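Local coordinates for protein cytochrome P450 monooxygenase (Rhodococcus sp. ECU0066, PDB 6KBH) that probably carries out monooxygenation at a heme iron, with flavin mononucleotide and a [2Fe-2S] cluster in the same chain supplying electrons, at residues Asn122-Arg136 against Val266-Ala278. Residues are numbered along the deposited sequence; the frame is centred on the assembly and turned at random.
With HEM (protoporphyrin IX containing Fe), chain C.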
# COMPACT_ATOMS: atom_id res chain seq x y z
N ASN A 122 -16.89 18.77 19.50
CA ASN A 122 -16.83 19.38 18.19
C ASN A 122 -16.73 18.30 17.12
O ASN A 122 -16.22 17.20 17.36
CB ASN A 122 -15.63 20.32 18.10
CG ASN A 122 -15.34 21.01 19.41
OD1 ASN A 122 -14.51 20.56 20.19
ND2 ASN A 122 -16.03 22.12 19.65
N ARG A 123 -17.22 18.63 15.93
CA ARG A 123 -16.97 17.79 14.77
C ARG A 123 -15.47 17.69 14.55
O ARG A 123 -14.79 18.71 14.40
CB ARG A 123 -17.69 18.38 13.56
CG ARG A 123 -19.21 18.34 13.72
CD ARG A 123 -19.98 18.87 12.53
NE ARG A 123 -21.38 18.45 12.59
CZ ARG A 123 -22.36 18.91 11.81
NH1 ARG A 123 -22.11 19.84 10.90
NH2 ARG A 123 -23.59 18.45 11.96
N THR A 124 -14.93 16.46 14.58
CA THR A 124 -13.48 16.23 14.56
C THR A 124 -13.09 15.38 13.36
O THR A 124 -13.12 14.15 13.40
CB THR A 124 -13.02 15.59 15.87
OG1 THR A 124 -13.74 16.17 16.96
CG2 THR A 124 -11.54 15.83 16.08
N LEU A 125 -12.77 16.08 12.27
CA LEU A 125 -12.17 15.63 11.02
C LEU A 125 -13.08 14.76 10.18
O LEU A 125 -13.08 14.89 8.95
CB LEU A 125 -10.88 14.82 11.26
CG LEU A 125 -9.70 15.22 12.14
CD1 LEU A 125 -8.97 13.96 12.55
CD2 LEU A 125 -8.77 16.11 11.36
N VAL A 126 -14.00 14.03 10.80
CA VAL A 126 -14.83 13.12 10.01
C VAL A 126 -16.10 13.84 9.59
O VAL A 126 -16.61 13.60 8.49
CB VAL A 126 -15.16 11.83 10.79
CG1 VAL A 126 -15.57 10.73 9.82
CG2 VAL A 126 -13.97 11.37 11.62
N ASN A 127 -16.58 14.75 10.43
CA ASN A 127 -17.75 15.57 10.18
C ASN A 127 -17.40 16.95 9.64
O ASN A 127 -18.27 17.62 9.07
CB ASN A 127 -18.52 15.76 11.47
CG ASN A 127 -18.52 14.52 12.31
OD1 ASN A 127 -18.35 14.57 13.52
ND2 ASN A 127 -18.75 13.39 11.66
N GLU A 128 -16.16 17.40 9.83
CA GLU A 128 -15.83 18.78 9.55
C GLU A 128 -15.94 19.08 8.07
O GLU A 128 -15.36 18.39 7.24
CB GLU A 128 -14.42 19.10 10.02
CG GLU A 128 -14.18 18.82 11.46
CD GLU A 128 -12.99 19.58 11.97
OE1 GLU A 128 -12.84 20.77 11.62
OE2 GLU A 128 -12.19 18.97 12.70
N ASP A 129 -16.68 20.13 7.76
CA ASP A 129 -16.63 20.65 6.41
C ASP A 129 -15.37 21.48 6.22
O ASP A 129 -14.61 21.74 7.16
CB ASP A 129 -17.86 21.50 6.11
CG ASP A 129 -19.13 20.68 6.01
OD1 ASP A 129 -19.12 19.52 6.49
OD2 ASP A 129 -20.12 21.18 5.45
N GLU A 130 -15.14 21.87 4.98
CA GLU A 130 -14.16 22.89 4.69
C GLU A 130 -14.76 24.26 5.01
O GLU A 130 -15.98 24.41 5.04
CB GLU A 130 -13.74 22.79 3.23
CG GLU A 130 -13.15 21.43 2.86
CD GLU A 130 -11.94 21.07 3.72
OE1 GLU A 130 -11.20 21.99 4.13
OE2 GLU A 130 -11.74 19.87 3.99
N PRO A 131 -13.92 25.27 5.26
CA PRO A 131 -12.45 25.25 5.19
C PRO A 131 -11.73 24.81 6.47
O PRO A 131 -10.51 24.88 6.51
CB PRO A 131 -12.12 26.71 4.86
CG PRO A 131 -13.19 27.48 5.54
CD PRO A 131 -14.43 26.63 5.52
N ALA A 132 -12.47 24.36 7.48
CA ALA A 132 -11.84 24.01 8.74
C ALA A 132 -11.11 22.67 8.69
O ALA A 132 -10.12 22.47 9.40
CB ALA A 132 -12.88 23.99 9.87
N HIS A 133 -11.57 21.74 7.84
CA HIS A 133 -11.12 20.36 7.93
C HIS A 133 -9.68 20.19 7.46
O HIS A 133 -8.87 19.55 8.13
CB HIS A 133 -12.06 19.45 7.14
CG HIS A 133 -11.44 18.15 6.72
ND1 HIS A 133 -11.07 17.89 5.42
CD2 HIS A 133 -11.14 17.04 7.43
CE1 HIS A 133 -10.55 16.68 5.35
NE2 HIS A 133 -10.58 16.14 6.55
N MET A 134 -9.35 20.75 6.29
CA MET A 134 -8.04 20.47 5.69
C MET A 134 -6.88 20.98 6.54
O MET A 134 -5.94 20.20 6.77
CB MET A 134 -7.98 21.03 4.27
CG MET A 134 -8.59 20.13 3.20
SD MET A 134 -8.17 18.39 3.38
CE MET A 134 -6.39 18.42 3.18
N PRO A 135 -6.86 22.23 7.03
CA PRO A 135 -5.74 22.64 7.89
C PRO A 135 -5.57 21.76 9.11
O PRO A 135 -4.43 21.46 9.50
CB PRO A 135 -6.12 24.08 8.28
CG PRO A 135 -6.96 24.55 7.16
CD PRO A 135 -7.77 23.36 6.74
N ARG A 136 -6.67 21.32 9.73
CA ARG A 136 -6.56 20.45 10.89
C ARG A 136 -6.06 19.07 10.50
O ARG A 136 -5.31 18.43 11.26
CB ARG A 136 -7.91 20.35 11.59
CG ARG A 136 -8.48 21.67 12.09
CD ARG A 136 -9.57 21.37 13.09
NE ARG A 136 -10.52 22.46 13.31
CZ ARG A 136 -10.53 23.23 14.39
NH1 ARG A 136 -9.63 23.04 15.35
NH2 ARG A 136 -11.44 24.19 14.51
N VAL A 266 -6.01 27.26 14.93
CA VAL A 266 -6.29 26.04 14.18
C VAL A 266 -6.70 24.93 15.13
O VAL A 266 -7.61 24.14 14.82
CB VAL A 266 -5.05 25.67 13.35
CG1 VAL A 266 -5.05 24.20 12.96
CG2 VAL A 266 -4.93 26.57 12.13
N VAL A 267 -6.08 24.87 16.30
CA VAL A 267 -6.18 23.76 17.21
C VAL A 267 -6.51 24.36 18.57
O VAL A 267 -5.70 25.10 19.14
CB VAL A 267 -4.89 22.94 17.20
CG1 VAL A 267 -4.67 22.21 18.49
CG2 VAL A 267 -4.92 21.93 16.04
N THR A 268 -7.72 24.09 19.06
CA THR A 268 -8.27 24.75 20.23
C THR A 268 -8.41 23.76 21.38
O THR A 268 -8.39 22.55 21.18
CB THR A 268 -9.63 25.37 19.92
OG1 THR A 268 -10.61 24.33 19.79
CG2 THR A 268 -9.58 26.17 18.63
N ASP A 269 -8.61 24.29 22.59
CA ASP A 269 -8.77 23.42 23.75
C ASP A 269 -9.97 22.50 23.59
O ASP A 269 -9.92 21.33 23.99
CB ASP A 269 -8.90 24.25 25.03
CG ASP A 269 -7.61 24.93 25.41
OD1 ASP A 269 -6.54 24.46 24.97
OD2 ASP A 269 -7.67 25.95 26.14
N SER A 270 -11.05 23.00 22.98
CA SER A 270 -12.19 22.14 22.70
C SER A 270 -11.83 21.04 21.71
O SER A 270 -12.34 19.92 21.82
CB SER A 270 -13.36 22.98 22.16
OG SER A 270 -13.05 23.50 20.88
N TYR A 271 -10.95 21.34 20.76
CA TYR A 271 -10.69 20.39 19.68
C TYR A 271 -9.93 19.16 20.17
O TYR A 271 -10.28 18.03 19.81
CB TYR A 271 -9.92 21.07 18.55
CG TYR A 271 -10.02 20.29 17.28
CD1 TYR A 271 -11.18 20.30 16.53
CD2 TYR A 271 -8.96 19.51 16.83
CE1 TYR A 271 -11.29 19.57 15.38
CE2 TYR A 271 -9.06 18.77 15.67
CZ TYR A 271 -10.23 18.81 14.95
OH TYR A 271 -10.34 18.08 13.79
N LEU A 272 -8.87 19.36 20.97
CA LEU A 272 -8.12 18.21 21.46
C LEU A 272 -8.91 17.44 22.50
O LEU A 272 -8.72 16.22 22.64
CB LEU A 272 -6.76 18.61 22.05
CG LEU A 272 -5.73 19.27 21.15
CD1 LEU A 272 -6.11 20.69 21.02
CD2 LEU A 272 -4.32 19.17 21.70
N HIS A 273 -9.78 18.11 23.25
CA HIS A 273 -10.72 17.37 24.08
C HIS A 273 -11.62 16.51 23.21
O HIS A 273 -11.94 15.37 23.56
CB HIS A 273 -11.55 18.34 24.93
CG HIS A 273 -12.23 17.67 26.08
ND1 HIS A 273 -13.05 18.35 26.96
CD2 HIS A 273 -12.23 16.38 26.49
CE1 HIS A 273 -13.51 17.51 27.86
NE2 HIS A 273 -13.03 16.31 27.60
N SER A 274 -12.04 17.03 22.05
CA SER A 274 -12.75 16.21 21.08
C SER A 274 -11.83 15.16 20.47
O SER A 274 -12.25 14.01 20.26
CB SER A 274 -13.35 17.10 19.98
OG SER A 274 -14.40 17.90 20.48
N MET A 275 -10.57 15.52 20.20
CA MET A 275 -9.61 14.58 19.63
C MET A 275 -9.39 13.36 20.51
O MET A 275 -8.92 12.33 20.01
CB MET A 275 -8.27 15.28 19.38
CG MET A 275 -8.22 16.16 18.15
SD MET A 275 -6.70 17.11 18.09
CE MET A 275 -5.47 15.80 18.12
N MET A 276 -9.70 13.46 21.80
CA MET A 276 -9.48 12.32 22.69
C MET A 276 -10.48 11.20 22.42
O MET A 276 -10.09 10.04 22.29
CB MET A 276 -9.56 12.78 24.15
CG MET A 276 -8.85 11.85 25.13
SD MET A 276 -7.05 12.01 25.09
CE MET A 276 -6.84 13.64 25.79
N MET A 277 -11.77 11.54 22.32
CA MET A 277 -12.76 10.52 22.00
C MET A 277 -12.77 10.18 20.52
O MET A 277 -12.82 9.01 20.15
CB MET A 277 -14.16 10.97 22.42
CG MET A 277 -15.20 9.87 22.27
SD MET A 277 -16.72 10.18 23.19
CE MET A 277 -17.89 10.42 21.84
N ALA A 278 -12.74 11.21 19.67
CA ALA A 278 -12.72 10.98 18.23
C ALA A 278 -11.62 10.00 17.85
O ALA A 278 -11.79 9.18 16.95
CB ALA A 278 -12.54 12.31 17.50
CHA HEM C . -12.04 8.59 8.44
CHB HEM C . -12.58 3.64 7.63
CHC HEM C . -9.01 2.59 11.39
CHD HEM C . -8.50 7.50 12.16
C1A HEM C . -12.33 7.21 8.06
C2A HEM C . -13.34 7.14 6.99
C3A HEM C . -13.49 5.77 6.77
C4A HEM C . -12.55 5.13 7.73
CMA HEM C . -14.40 5.11 5.78
CAA HEM C . -14.04 8.26 6.28
CBA HEM C . -13.55 8.51 4.89
CGA HEM C . -14.00 9.74 4.17
O1A HEM C . -15.02 10.21 4.74
O2A HEM C . -13.24 9.95 3.18
C1B HEM C . -11.69 2.87 8.56
C2B HEM C . -11.58 1.34 8.60
C3B HEM C . -10.45 1.02 9.78
C4B HEM C . -10.03 2.38 10.31
CMB HEM C . -12.32 0.36 7.76
CAB HEM C . -9.97 -0.31 10.24
CBB HEM C . -9.47 -1.27 9.22
C1C HEM C . -8.74 4.01 11.74
C2C HEM C . -7.76 4.07 12.79
C3C HEM C . -7.60 5.42 13.03
C4C HEM C . -8.51 6.04 12.08
CMC HEM C . -7.07 2.94 13.47
CAC HEM C . -6.68 6.05 14.02
CBC HEM C . -7.20 6.69 15.25
C1D HEM C . -9.45 8.03 11.18
C2D HEM C . -9.50 9.53 11.18
C3D HEM C . -10.61 9.88 10.02
C4D HEM C . -11.03 8.53 9.51
CMD HEM C . -8.72 10.45 12.06
CAD HEM C . -11.06 11.23 9.58
CBD HEM C . -10.13 11.95 8.67
CGD HEM C . -10.69 13.08 7.88
O1D HEM C . -11.94 12.96 7.87
O2D HEM C . -9.78 13.81 7.43
NA HEM C . -11.84 5.99 8.53
NB HEM C . -10.72 3.50 9.52
NC HEM C . -9.22 5.22 11.28
ND HEM C . -10.32 7.30 10.15
FE HEM C . -10.63 5.36 9.94
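Arg136 lies over one face of the Tyr271 ring, its guanidinium nearly parallel (planes 18° apart) and CZ 4.1 Å from the ring centroid, a cation-pi stack to which CD adds a CH-pi contact. Tyr271 turns CG away from its own N (chi1 -162°), which carries the ring from helix 269-281 toward segment 122-136; its OH points at Glu128 OE2, a doubtful hydrogen bond because this oxygen is poorly placed. The other oxygen, Glu128 OE1, is in a salt bridge with Arg136 NE at 3.3 Å, its hydrogen bond weak. Thr124 brings CG2 to within 3.4 Å of Tyr271 OH and sets CB against Ala278 CB at 3.7 Å. One turn back along the helix, Ser274 OG accepts a hydrogen bond from the backbone N of Asn122 at 2.8 Å.

Farther along, where the chain turns helical, His133 NE2 donates an almost straight bond (170°) to heme O2D at 2.6 Å. Behind it, ND1 donates a hydrogen bond to Glu130 OE2 at 2.5 Å, in the ring plane, while His391 stacks on the ring. A leucine in place of His133 would probably deprive this propionate oxygen of this donor and leave Glu130 OE2 without its imidazole mate. In this P450 domain segment 122-136 thus joins helix 269-281 to the heme propionates, whose negative charge is probably eased by His133, Arg137 and Arg334, all hydrogen-bonded to the heme.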